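Local coordinates for protein Rik1-associated factor 1 (Schizosaccharomyces pombe, PDB 4O9D) that belongs to the Clr4 methyltransferase complex that helps establish heterochromatin by methylating histone H3, and is seen here as its WD-repeat propeller domain, at residues 365-369 with 370-374; 297-300 with 301-305; 27-30 with 31-35. All coordinates share one frame; numbering follows the deposited sequence.

Interaction 1. Residues 365-369 with 370-374; sequences LRLNN and PFIQN. With EDO (1,2-ethanediol), chain E.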
ATOM      1  N   LEU A 365     -22.688  -0.912  -0.961  1.00 32.26           N
ATOM      2  CA  LEU A 365     -23.050   0.111  -1.957  1.00 29.52           C
ATOM      3  C   LEU A 365     -24.307  -0.262  -2.739  1.00 33.59           C
ATOM      4  O   LEU A 365     -24.854   0.538  -3.512  1.00 32.85           O
ATOM      5  CB  LEU A 365     -21.866   0.352  -2.902  1.00 32.38           C
ATOM      6  CG  LEU A 365     -20.845   1.347  -2.349  1.00 31.90           C
ATOM      7  CD1 LEU A 365     -21.468   2.761  -2.293  1.00 32.02           C
ATOM      8  CD2 LEU A 365     -20.336   0.942  -0.978  1.00 27.32           C
ATOM      9  N   ARG A 366     -24.788  -1.469  -2.515  1.00 31.60           N
ATOM     10  CA  ARG A 366     -25.991  -1.925  -3.189  1.00 36.19           C
ATOM     11  C   ARG A 366     -27.258  -1.568  -2.365  1.00 40.57           C
ATOM     12  O   ARG A 366     -28.387  -1.810  -2.800  1.00 39.27           O
ATOM     13  CB  ARG A 366     -25.878  -3.428  -3.442  1.00 38.22           C
ATOM     14  CG  ARG A 366     -24.562  -3.836  -4.138  1.00 42.09           C
ATOM     15  CD  ARG A 366     -24.359  -5.350  -4.148  1.00 34.85           C
ATOM     16  NE  ARG A 366     -23.990  -5.880  -2.832  1.00 36.79           N
ATOM     17  CZ  ARG A 366     -24.032  -7.174  -2.504  1.00 40.62           C
ATOM     18  NH1 ARG A 366     -24.435  -8.083  -3.386  1.00 44.20           N
ATOM     19  NH2 ARG A 366     -23.682  -7.570  -1.293  1.00 37.57           N
ATOM     20  N   LEU A 367     -27.070  -0.968  -1.189  1.00 32.17           N
ATOM     21  CA  LEU A 367     -28.216  -0.519  -0.380  1.00 31.83           C
ATOM     22  C   LEU A 367     -28.460   0.982  -0.500  1.00 32.37           C
ATOM     23  O   LEU A 367     -27.527   1.749  -0.702  1.00 28.91           O
ATOM     24  CB  LEU A 367     -28.003  -0.850   1.085  1.00 30.68           C
ATOM     25  CG  LEU A 367     -27.851  -2.320   1.472  1.00 29.31           C
ATOM     26  CD1 LEU A 367     -27.738  -2.410   2.989  1.00 25.70           C
ATOM     27  CD2 LEU A 367     -29.015  -3.162   0.978  1.00 34.85           C
ATOM     28  N   ASN A 368     -29.715   1.409  -0.336  1.00 33.59           N
ATOM     29  CA  ASN A 368     -30.047   2.814  -0.517  1.00 31.38           C
ATOM     30  C   ASN A 368     -29.344   3.728   0.499  1.00 34.43           C
ATOM     31  O   ASN A 368     -29.018   4.878   0.212  1.00 29.79           O
ATOM     32  CB  ASN A 368     -31.556   3.004  -0.455  1.00 42.10           C
ATOM     33  CG  ASN A 368     -31.968   4.412  -0.791  1.00 47.64           C
ATOM     34  OD1 ASN A 368     -31.907   4.818  -1.952  1.00 48.12           O
ATOM     35  ND2 ASN A 368     -32.379   5.177   0.223  1.00 42.97           N
ATOM     36  N   ASN A 369     -29.152   3.220   1.707  1.00 29.75           N
ATOM     37  CA  ASN A 369     -28.214   3.817   2.637  1.00 34.12           C
ATOM     38  C   ASN A 369     -27.136   2.777   2.822  1.00 28.79           C
ATOM     39  O   ASN A 369     -27.401   1.717   3.377  1.00 28.06           O
ATOM     40  CB  ASN A 369     -28.839   4.126   3.998  1.00 33.61           C
ATOM     41  CG  ASN A 369     -27.819   4.706   4.976  1.00 39.86           C
ATOM     42  OD1 ASN A 369     -26.596   4.626   4.754  1.00 36.00           O
ATOM     43  ND2 ASN A 369     -28.306   5.305   6.054  1.00 40.89           N
ATOM     44  N   PRO A 370     -25.921   3.060   2.323  1.00 29.58           N
ATOM     45  CA  PRO A 370     -24.873   2.027   2.285  1.00 26.29           C
ATOM     46  C   PRO A 370     -24.261   1.668   3.647  1.00 27.93           C
ATOM     47  O   PRO A 370     -23.670   0.583   3.751  1.00 24.41           O
ATOM     48  CB  PRO A 370     -23.806   2.642   1.357  1.00 24.98           C
ATOM     49  CG  PRO A 370     -23.995   4.099   1.459  1.00 26.66           C
ATOM     50  CD  PRO A 370     -25.495   4.303   1.657  1.00 32.62           C
ATOM     51  N   PHE A 371     -24.382   2.530   4.661  1.00 25.75           N
ATOM     52  CA  PHE A 371     -23.756   2.215   5.952  1.00 28.15           C
ATOM     53  C   PHE A 371     -24.351   0.979   6.636  1.00 25.82           C
ATOM     54  O   PHE A 371     -25.573   0.853   6.780  1.00 26.33           O
ATOM     55  CB  PHE A 371     -23.810   3.416   6.893  1.00 27.53           C
ATOM     56  CG  PHE A 371     -23.260   3.143   8.273  1.00 31.09           C
ATOM     57  CD1 PHE A 371     -21.875   3.042   8.486  1.00 25.48           C
ATOM     58  CD2 PHE A 371     -24.118   3.022   9.364  1.00 27.51           C
ATOM     59  CE1 PHE A 371     -21.369   2.825   9.757  1.00 29.24           C
ATOM     60  CE2 PHE A 371     -23.620   2.796  10.644  1.00 29.71           C
ATOM     61  CZ  PHE A 371     -22.243   2.698  10.848  1.00 27.58           C
ATOM     62  N   ILE A 372     -23.482   0.062   7.050  1.00 20.40           N
ATOM     63  CA  ILE A 372     -23.910  -1.188   7.640  1.00 22.25           C
ATOM     64  C   ILE A 372     -23.691  -1.083   9.137  1.00 29.28           C
ATOM     65  O   ILE A 372     -24.637  -1.189   9.928  1.00 30.65           O
ATOM     66  CB  ILE A 372     -23.079  -2.376   7.125  1.00 28.02           C
ATOM     67  CG1 ILE A 372     -23.263  -2.537   5.610  1.00 27.15           C
ATOM     68  CG2 ILE A 372     -23.424  -3.653   7.895  1.00 28.39           C
ATOM     69  CD1 ILE A 372     -24.693  -2.802   5.169  1.00 27.84           C
ATOM     70  N   GLN A 373     -22.442  -0.845   9.527  1.00 28.97           N
ATOM     71  CA  GLN A 373     -22.088  -0.830  10.946  1.00 29.55           C
ATOM     72  C   GLN A 373     -20.684  -0.290  11.135  1.00 29.00           C
ATOM     73  O   GLN A 373     -19.898  -0.257  10.194  1.00 23.50           O
ATOM     74  CB  GLN A 373     -22.159  -2.247  11.496  1.00 28.31           C
ATOM     75  CG  GLN A 373     -21.037  -3.142  10.956  1.00 32.78           C
ATOM     76  CD  GLN A 373     -20.962  -4.476  11.668  1.00 38.30           C
ATOM     77  OE1 GLN A 373     -21.978  -5.124  11.908  1.00 41.80           O
ATOM     78  NE2 GLN A 373     -19.749  -4.896  12.005  1.00 44.25           N
ATOM     79  N   ASN A 374     -20.401   0.192  12.340  1.00 25.73           N
ATOM     80  CA  ASN A 374     -19.046   0.485  12.765  1.00 28.33           C
ATOM     81  C   ASN A 374     -18.425  -0.846  13.160  1.00 30.69           C
ATOM     82  O   ASN A 374     -18.990  -1.571  13.971  1.00 29.99           O
ATOM     83  CB  ASN A 374     -19.036   1.470  13.939  1.00 29.74           C
ATOM     84  CG  ASN A 374     -19.449   2.881  13.525  1.00 29.99           C
ATOM     85  OD1 ASN A 374     -19.498   3.198  12.347  1.00 26.32           O
ATOM     86  ND2 ASN A 374     -19.718   3.742  14.505  1.00 32.71           N
TER
HETATM   87  C1  EDO E 703     -22.526   1.622  14.508  1.00 33.12           C
HETATM   88  O1  EDO E 703     -22.488   0.231  14.200  1.00 30.32           O
HETATM   89  C2  EDO E 703     -23.947   2.168  14.380  1.00 35.85           C
HETATM   90  O2  EDO E 703     -23.865   3.579  14.157  1.00 36.04           O

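Interaction 2. Residues 297-300 with 301-305; sequences GTDN and QTFVW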
ATOM      1  N   GLY A 297     -10.503  10.466   0.599  1.00 26.04           N
ATOM      2  CA  GLY A 297      -9.594  11.593   0.710  1.00 25.74           C
ATOM      3  C   GLY A 297      -9.253  12.043   2.098  1.00 28.84           C
ATOM      4  O   GLY A 297      -9.711  11.469   3.099  1.00 28.13           O
ATOM      5  N   THR A 298      -8.439  13.095   2.137  1.00 26.78           N
ATOM      6  CA  THR A 298      -8.072  13.762   3.381  1.00 28.33           C
ATOM      7  C   THR A 298      -9.249  14.530   3.941  1.00 25.71           C
ATOM      8  O   THR A 298      -9.160  15.009   5.074  1.00 30.93           O
ATOM      9  CB  THR A 298      -6.889  14.757   3.186  1.00 26.72           C
ATOM     10  OG1 THR A 298      -7.311  15.852   2.350  1.00 28.69           O
ATOM     11  CG2 THR A 298      -5.669  14.044   2.545  1.00 27.13           C
ATOM     12  N   ASP A 299     -10.338  14.653   3.174  1.00 28.30           N
ATOM     13  CA  ASP A 299     -11.604  15.196   3.711  1.00 30.02           C
ATOM     14  C   ASP A 299     -12.372  14.221   4.590  1.00 29.33           C
ATOM     15  O   ASP A 299     -13.477  14.522   5.075  1.00 25.14           O
ATOM     16  CB  ASP A 299     -12.532  15.716   2.606  1.00 30.76           C
ATOM     17  CG  ASP A 299     -12.910  14.651   1.576  1.00 33.59           C
ATOM     18  OD1 ASP A 299     -12.397  13.510   1.632  1.00 28.05           O
ATOM     19  OD2 ASP A 299     -13.718  14.991   0.675  1.00 35.85           O
ATOM     20  N   ASN A 300     -11.787  13.055   4.816  1.00 26.84           N
ATOM     21  CA  ASN A 300     -12.423  12.053   5.652  1.00 26.21           C
ATOM     22  C   ASN A 300     -13.739  11.554   5.059  1.00 28.66           C
ATOM     23  O   ASN A 300     -14.671  11.247   5.790  1.00 26.60           O
ATOM     24  CB  ASN A 300     -12.660  12.632   7.057  1.00 29.96           C
ATOM     25  CG  ASN A 300     -12.280  11.659   8.174  1.00 30.51           C
ATOM     26  OD1 ASN A 300     -11.453  10.750   7.991  1.00 25.95           O
ATOM     27  ND2 ASN A 300     -12.890  11.848   9.345  1.00 33.16           N
ATOM     28  N   GLN A 301     -13.841  11.472   3.735  1.00 27.34           N
ATOM     29  CA  GLN A 301     -15.022  10.839   3.144  1.00 23.88           C
ATOM     30  C   GLN A 301     -14.624  10.184   1.833  1.00 26.32           C
ATOM     31  O   GLN A 301     -13.559  10.482   1.309  1.00 24.16           O
ATOM     32  CB  GLN A 301     -16.146  11.861   2.929  1.00 27.64           C
ATOM     33  CG  GLN A 301     -15.783  12.994   1.991  1.00 29.08           C
ATOM     34  CD  GLN A 301     -16.756  14.164   2.112  1.00 36.85           C
ATOM     35  OE1 GLN A 301     -17.619  14.180   3.006  1.00 41.03           O
ATOM     36  NE2 GLN A 301     -16.614  15.155   1.229  1.00 29.78           N
ATOM     37  N   THR A 302     -15.465   9.274   1.338  1.00 22.88           N
ATOM     38  CA  THR A 302     -15.181   8.515   0.116  1.00 21.66           C
ATOM     39  C   THR A 302     -16.294   8.766  -0.888  1.00 25.09           C
ATOM     40  O   THR A 302     -17.480   8.505  -0.587  1.00 25.83           O
ATOM     41  CB  THR A 302     -15.156   7.000   0.406  1.00 20.94           C
ATOM     42  OG1 THR A 302     -14.089   6.684   1.311  1.00 20.24           O
ATOM     43  CG2 THR A 302     -15.019   6.195  -0.882  1.00 20.65           C
ATOM     44  N   PHE A 303     -15.940   9.291  -2.059  1.00 21.37           N
ATOM     45  CA  PHE A 303     -16.901   9.392  -3.161  1.00 27.42           C
ATOM     46  C   PHE A 303     -16.974   8.045  -3.887  1.00 25.06           C
ATOM     47  O   PHE A 303     -15.960   7.387  -4.048  1.00 26.53           O
ATOM     48  CB  PHE A 303     -16.519  10.525  -4.136  1.00 28.24           C
ATOM     49  CG  PHE A 303     -16.844  11.911  -3.617  1.00 28.00           C
ATOM     50  CD1 PHE A 303     -16.015  12.539  -2.721  1.00 28.51           C
ATOM     51  CD2 PHE A 303     -18.000  12.568  -4.024  1.00 39.91           C
ATOM     52  CE1 PHE A 303     -16.299  13.794  -2.245  1.00 31.28           C
ATOM     53  CE2 PHE A 303     -18.298  13.823  -3.542  1.00 39.50           C
ATOM     54  CZ  PHE A 303     -17.437  14.440  -2.651  1.00 42.28           C
ATOM     55  N   VAL A 304     -18.174   7.642  -4.299  1.00 24.97           N
ATOM     56  CA  VAL A 304     -18.375   6.399  -5.046  1.00 23.76           C
ATOM     57  C   VAL A 304     -19.138   6.657  -6.337  1.00 26.70           C
ATOM     58  O   VAL A 304     -20.092   7.429  -6.325  1.00 27.71           O
ATOM     59  CB  VAL A 304     -19.169   5.399  -4.251  1.00 21.83           C
ATOM     60  CG1 VAL A 304     -19.268   4.075  -5.039  1.00 25.79           C
ATOM     61  CG2 VAL A 304     -18.505   5.177  -2.870  1.00 21.73           C
ATOM     62  N   TRP A 305     -18.719   5.997  -7.429  1.00 21.46           N
ATOM     63  CA  TRP A 305     -19.351   6.140  -8.738  1.00 25.49           C
ATOM     64  C   TRP A 305     -19.723   4.777  -9.287  1.00 24.50           C
ATOM     65  O   TRP A 305     -19.024   3.799  -9.081  1.00 25.63           O
ATOM     66  CB  TRP A 305     -18.384   6.775  -9.765  1.00 26.54           C
ATOM     67  CG  TRP A 305     -18.004   8.184  -9.522  1.00 23.94           C
ATOM     68  CD1 TRP A 305     -18.682   9.299  -9.935  1.00 27.21           C
ATOM     69  CD2 TRP A 305     -16.841   8.656  -8.830  1.00 25.25           C
ATOM     70  NE1 TRP A 305     -18.016  10.428  -9.529  1.00 29.23           N
ATOM     71  CE2 TRP A 305     -16.880  10.062  -8.859  1.00 26.36           C
ATOM     72  CE3 TRP A 305     -15.769   8.023  -8.192  1.00 26.25           C
ATOM     73  CZ2 TRP A 305     -15.889  10.855  -8.277  1.00 29.13           C
ATOM     74  CZ3 TRP A 305     -14.779   8.811  -7.609  1.00 32.33           C
ATOM     75  CH2 TRP A 305     -14.852  10.213  -7.649  1.00 33.24           C
TER

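Interaction 3. Residues 27-30 with 31-35; sequences NETS and GDTVC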
ATOM      1  N   ASN A  27       1.726  -2.906  20.586  1.00 35.14           N
ATOM      2  CA  ASN A  27       2.284  -1.549  20.538  1.00 38.54           C
ATOM      3  C   ASN A  27       3.655  -1.519  21.199  1.00 44.07           C
ATOM      4  O   ASN A  27       3.778  -1.140  22.363  1.00 47.25           O
ATOM      5  CB  ASN A  27       1.388  -0.517  21.252  1.00 35.83           C
ATOM      6  CG  ASN A  27       1.893   0.937  21.067  1.00 41.33           C
ATOM      7  OD1 ASN A  27       3.073   1.164  20.767  1.00 45.89           O
ATOM      8  ND2 ASN A  27       1.000   1.913  21.233  1.00 36.92           N
ATOM      9  N   GLU A  28       4.673  -1.940  20.464  1.00 45.34           N
ATOM     10  CA  GLU A  28       6.061  -1.779  20.885  1.00 46.68           C
ATOM     11  C   GLU A  28       6.636  -0.828  19.899  1.00 50.63           C
ATOM     12  O   GLU A  28       7.852  -0.658  19.772  1.00 57.31           O
ATOM     13  CB  GLU A  28       6.803  -3.099  20.788  1.00 44.72           C
ATOM     14  CG  GLU A  28       6.224  -4.127  21.724  1.00 50.24           C
ATOM     15  CD  GLU A  28       6.136  -3.597  23.136  1.00 49.40           C
ATOM     16  OE1 GLU A  28       7.095  -2.907  23.559  1.00 48.83           O
ATOM     17  OE2 GLU A  28       5.108  -3.854  23.808  1.00 52.67           O
ATOM     18  N   THR A  29       5.710  -0.202  19.195  1.00 48.60           N
ATOM     19  CA  THR A  29       6.004   0.446  17.956  1.00 51.73           C
ATOM     20  C   THR A  29       6.642   1.775  18.208  1.00 54.98           C
ATOM     21  O   THR A  29       6.075   2.629  18.900  1.00 55.10           O
ATOM     22  CB  THR A  29       4.723   0.647  17.143  1.00 46.02           C
ATOM     23  OG1 THR A  29       4.242  -0.627  16.704  1.00 43.02           O
ATOM     24  CG2 THR A  29       4.983   1.537  15.945  1.00 44.32           C
ATOM     25  N   SER A  30       7.845   1.926  17.663  1.00 54.03           N
ATOM     26  CA  SER A  30       8.418   3.236  17.454  1.00 54.15           C
ATOM     27  C   SER A  30       7.796   3.756  16.161  1.00 52.67           C
ATOM     28  O   SER A  30       7.955   3.139  15.102  1.00 51.03           O
ATOM     29  CB  SER A  30       9.937   3.143  17.335  1.00 56.62           C
ATOM     30  OG  SER A  30      10.325   2.216  16.337  1.00 55.25           O
ATOM     31  N   GLY A  31       7.049   4.855  16.264  1.00 48.21           N
ATOM     32  CA  GLY A  31       6.378   5.439  15.116  1.00 46.14           C
ATOM     33  C   GLY A  31       4.939   4.967  14.918  1.00 43.95           C
ATOM     34  O   GLY A  31       4.333   4.337  15.788  1.00 44.31           O
ATOM     35  N   ASP A  32       4.396   5.289  13.752  1.00 37.24           N
ATOM     36  CA  ASP A  32       3.075   4.858  13.371  1.00 35.49           C
ATOM     37  C   ASP A  32       3.203   3.713  12.393  1.00 32.47           C
ATOM     38  O   ASP A  32       3.973   3.800  11.455  1.00 26.04           O
ATOM     39  CB  ASP A  32       2.330   6.011  12.694  1.00 40.18           C
ATOM     40  CG  ASP A  32       1.937   7.108  13.667  1.00 42.24           C
ATOM     41  OD1 ASP A  32       1.811   6.813  14.869  1.00 39.42           O
ATOM     42  OD2 ASP A  32       1.755   8.264  13.218  1.00 45.36           O
ATOM     43  N   THR A  33       2.435   2.645  12.588  1.00 30.15           N
ATOM     44  CA  THR A  33       2.454   1.562  11.627  1.00 30.48           C
ATOM     45  C   THR A  33       1.720   1.994  10.361  1.00 30.55           C
ATOM     46  O   THR A  33       0.518   2.321  10.395  1.00 29.03           O
ATOM     47  CB  THR A  33       1.871   0.280  12.207  1.00 30.93           C
ATOM     48  OG1 THR A  33       2.602  -0.063  13.392  1.00 28.71           O
ATOM     49  CG2 THR A  33       1.976  -0.886  11.190  1.00 27.48           C
ATOM     50  N   VAL A  34       2.462   1.984   9.252  1.00 24.87           N
ATOM     51  CA  VAL A  34       1.952   2.400   7.957  1.00 31.19           C
ATOM     52  C   VAL A  34       2.069   1.366   6.816  1.00 29.70           C
ATOM     53  O   VAL A  34       1.688   1.670   5.699  1.00 23.89           O
ATOM     54  CB  VAL A  34       2.626   3.702   7.507  1.00 31.37           C
ATOM     55  CG1 VAL A  34       2.356   4.788   8.545  1.00 35.95           C
ATOM     56  CG2 VAL A  34       4.141   3.486   7.259  1.00 29.36           C
ATOM     57  N   CYS A  35       2.587   0.169   7.084  1.00 25.11           N
ATOM     58  CA  CYS A  35       2.371  -0.967   6.179  1.00 27.34           C
ATOM     59  C   CYS A  35       2.297  -2.295   6.927  1.00 29.81           C
ATOM     60  O   CYS A  35       2.858  -2.452   8.010  1.00 26.81           O
ATOM     61  CB  CYS A  35       3.439  -1.085   5.081  1.00 32.78           C
ATOM     62  SG  CYS A  35       4.937  -0.181   5.342  1.00 41.02           S
TER

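Interaction 1. Residues 365-369 with 370-374
N369 reaches over the peptide that follows it and binds the start of strand 371-377. CG is anti to the backbone N (chi1 178°), which turns the amide forward along the chain. N369 CB lies 3.5 Å from P370 N, which has no hydrogen to give. N369 CG follows at 3.7 Å from P370 N. At the tip, OD1 of N369 accepts a hydrogen bond from F371 N at 3.1 Å. The bond is fairly straight at the hydrogen (154°), but the donor stands 37° out of the carbonyl plane.

Two apolar contacts lie near this bond. CD1 of L367 meets CD1 of I372 at 3.8 Å, the two side chains crossing at about a right angle. L365 brings CD1 to 4.3 Å from CB of P370. P370 also packs on S315 and L317 of the strand 315-318.

Further along, the F371 ring has Q373 N over the centre of one face, 3.7 Å above its plane. A bound 1,2-ethanediol, probably from the crystallisation liquor, lies at the ring edge. Its O1 accepts a hydrogen bond of 2.8 Å from N374 N. N374 also bonds K361 through OD1.

I372 and Q373 both face V362, a classic beta bulge at the start of the outermost strand of this sheet. The N369 bond to the amide two residues on, with proline between, is an Asx turn of the Asx-Pro kind. Here it ends the loop joining the last two strands of a WD-type propeller blade.

Interaction 2. Residues 297-300 with 301-305
This is a hairpin-turn contact in a propeller blade, where D299 of the turn grips Q301 at the start of strand 301-306. The turn joins strands 292-297 and 301-306, the two middle strands of the four-stranded sheet. G297 to N300 form a type I turn, closed by N300 N to G297 O at 3.1 Å. N300 has left-handed backbone angles, and G297 N bonds Q301 O at 3.1 Å. This is the type I turn with a G1 bulge.

D299 uses both carboxylate oxygens. D299 OD1 takes Q301 N at 3.3 Å, an Asx turn, and also bonds Q278 NE2. OD2 takes the side-chain amide of Q301. Both donors of Q301 come from above the carboxylate plane. N300 takes no part in this pair; its OD1 bonds S356 N of the next blade.

Q301 has CG between its backbone N and carbonyl carbon, close over the acid: CG lies 3.2 Å from D299 OD2. The F303 ring turns an edge to the same oxygen, with CE1 4.1 Å from D299 OD2. The carboxylate and amide planes stand 74° apart, and Q301 NE2 reaches D299 OD2 at 3.0 Å with a bent N-H angle of 131°.

Interaction 3. Residues 27-30 with 31-35
The side chains of T29 and T33 meet in the linker that follows the Velcro closure of the propeller. Strand 21-26, near the N-terminus, completes the sheet formed by strands 382-387, 393-398 and 403-407, late in the chain. Residues 27-32 then carry the chain from that outermost strand to strand 33-38, which begins the next blade.

No hydrogen bond joins residues 27-30 to residues 31-35. The link is the chain itself and the approach of two threonine side chains, which cross at about a right angle. The backbone runs on through G31, which has a positive phi; its backbone angles would jam a side chain against the carbonyl oxygen of S30.

Polar anchoring comes largely from neighbouring parts of the fold. The linker is tied to the 400-402 region, where N27 ND2 bonds G400 O and D402 OD1, D32 OD1 bonds G400 N, and T29 OG1 makes a weak bond to G401 O. On the side of its own blade, S30 OG bonds L59 O, S30 O accepts from S49 OG, and D32 N bonds T50 OG1.

Within the loop, N27 OD1 accepts a weak bond from T29 N at 3.4 Å. Beyond it, V34 and C35 both face G48, a classic beta bulge in strand 33-38.

T29 and T33 share a rotamer: each OG1 is anti to its carbonyl carbon (chi1 -69° and -57°). T29 OG1 comes within 3.7 Å of T33 OG1, without a hydrogen bond, and T29 CG2 lies 3.8 Å from T33 OG1.

In the fold
Interactions 1 and 2 lie on adjacent blades of one propeller; interaction 3 links two blades where the ring closes. Interactions 1 and 2 touch: L365 CD1 packs on V304 CG1 at 3.8 Å, and they are about 15 Å apart, centre to centre. Interaction 1 lies nearest the rim, its centre about 25 Å from the chain centre, against about 18 Å for interaction 2 and about 15 Å for interaction 3. Interaction 3 is separate, about 31 Å from interaction 1 and about 25 Å from interaction 2, centre to centre. Its nearest atoms are about 19 Å and about 14 Å from theirs. The 1,2-ethanediol belongs to interaction 1 alone.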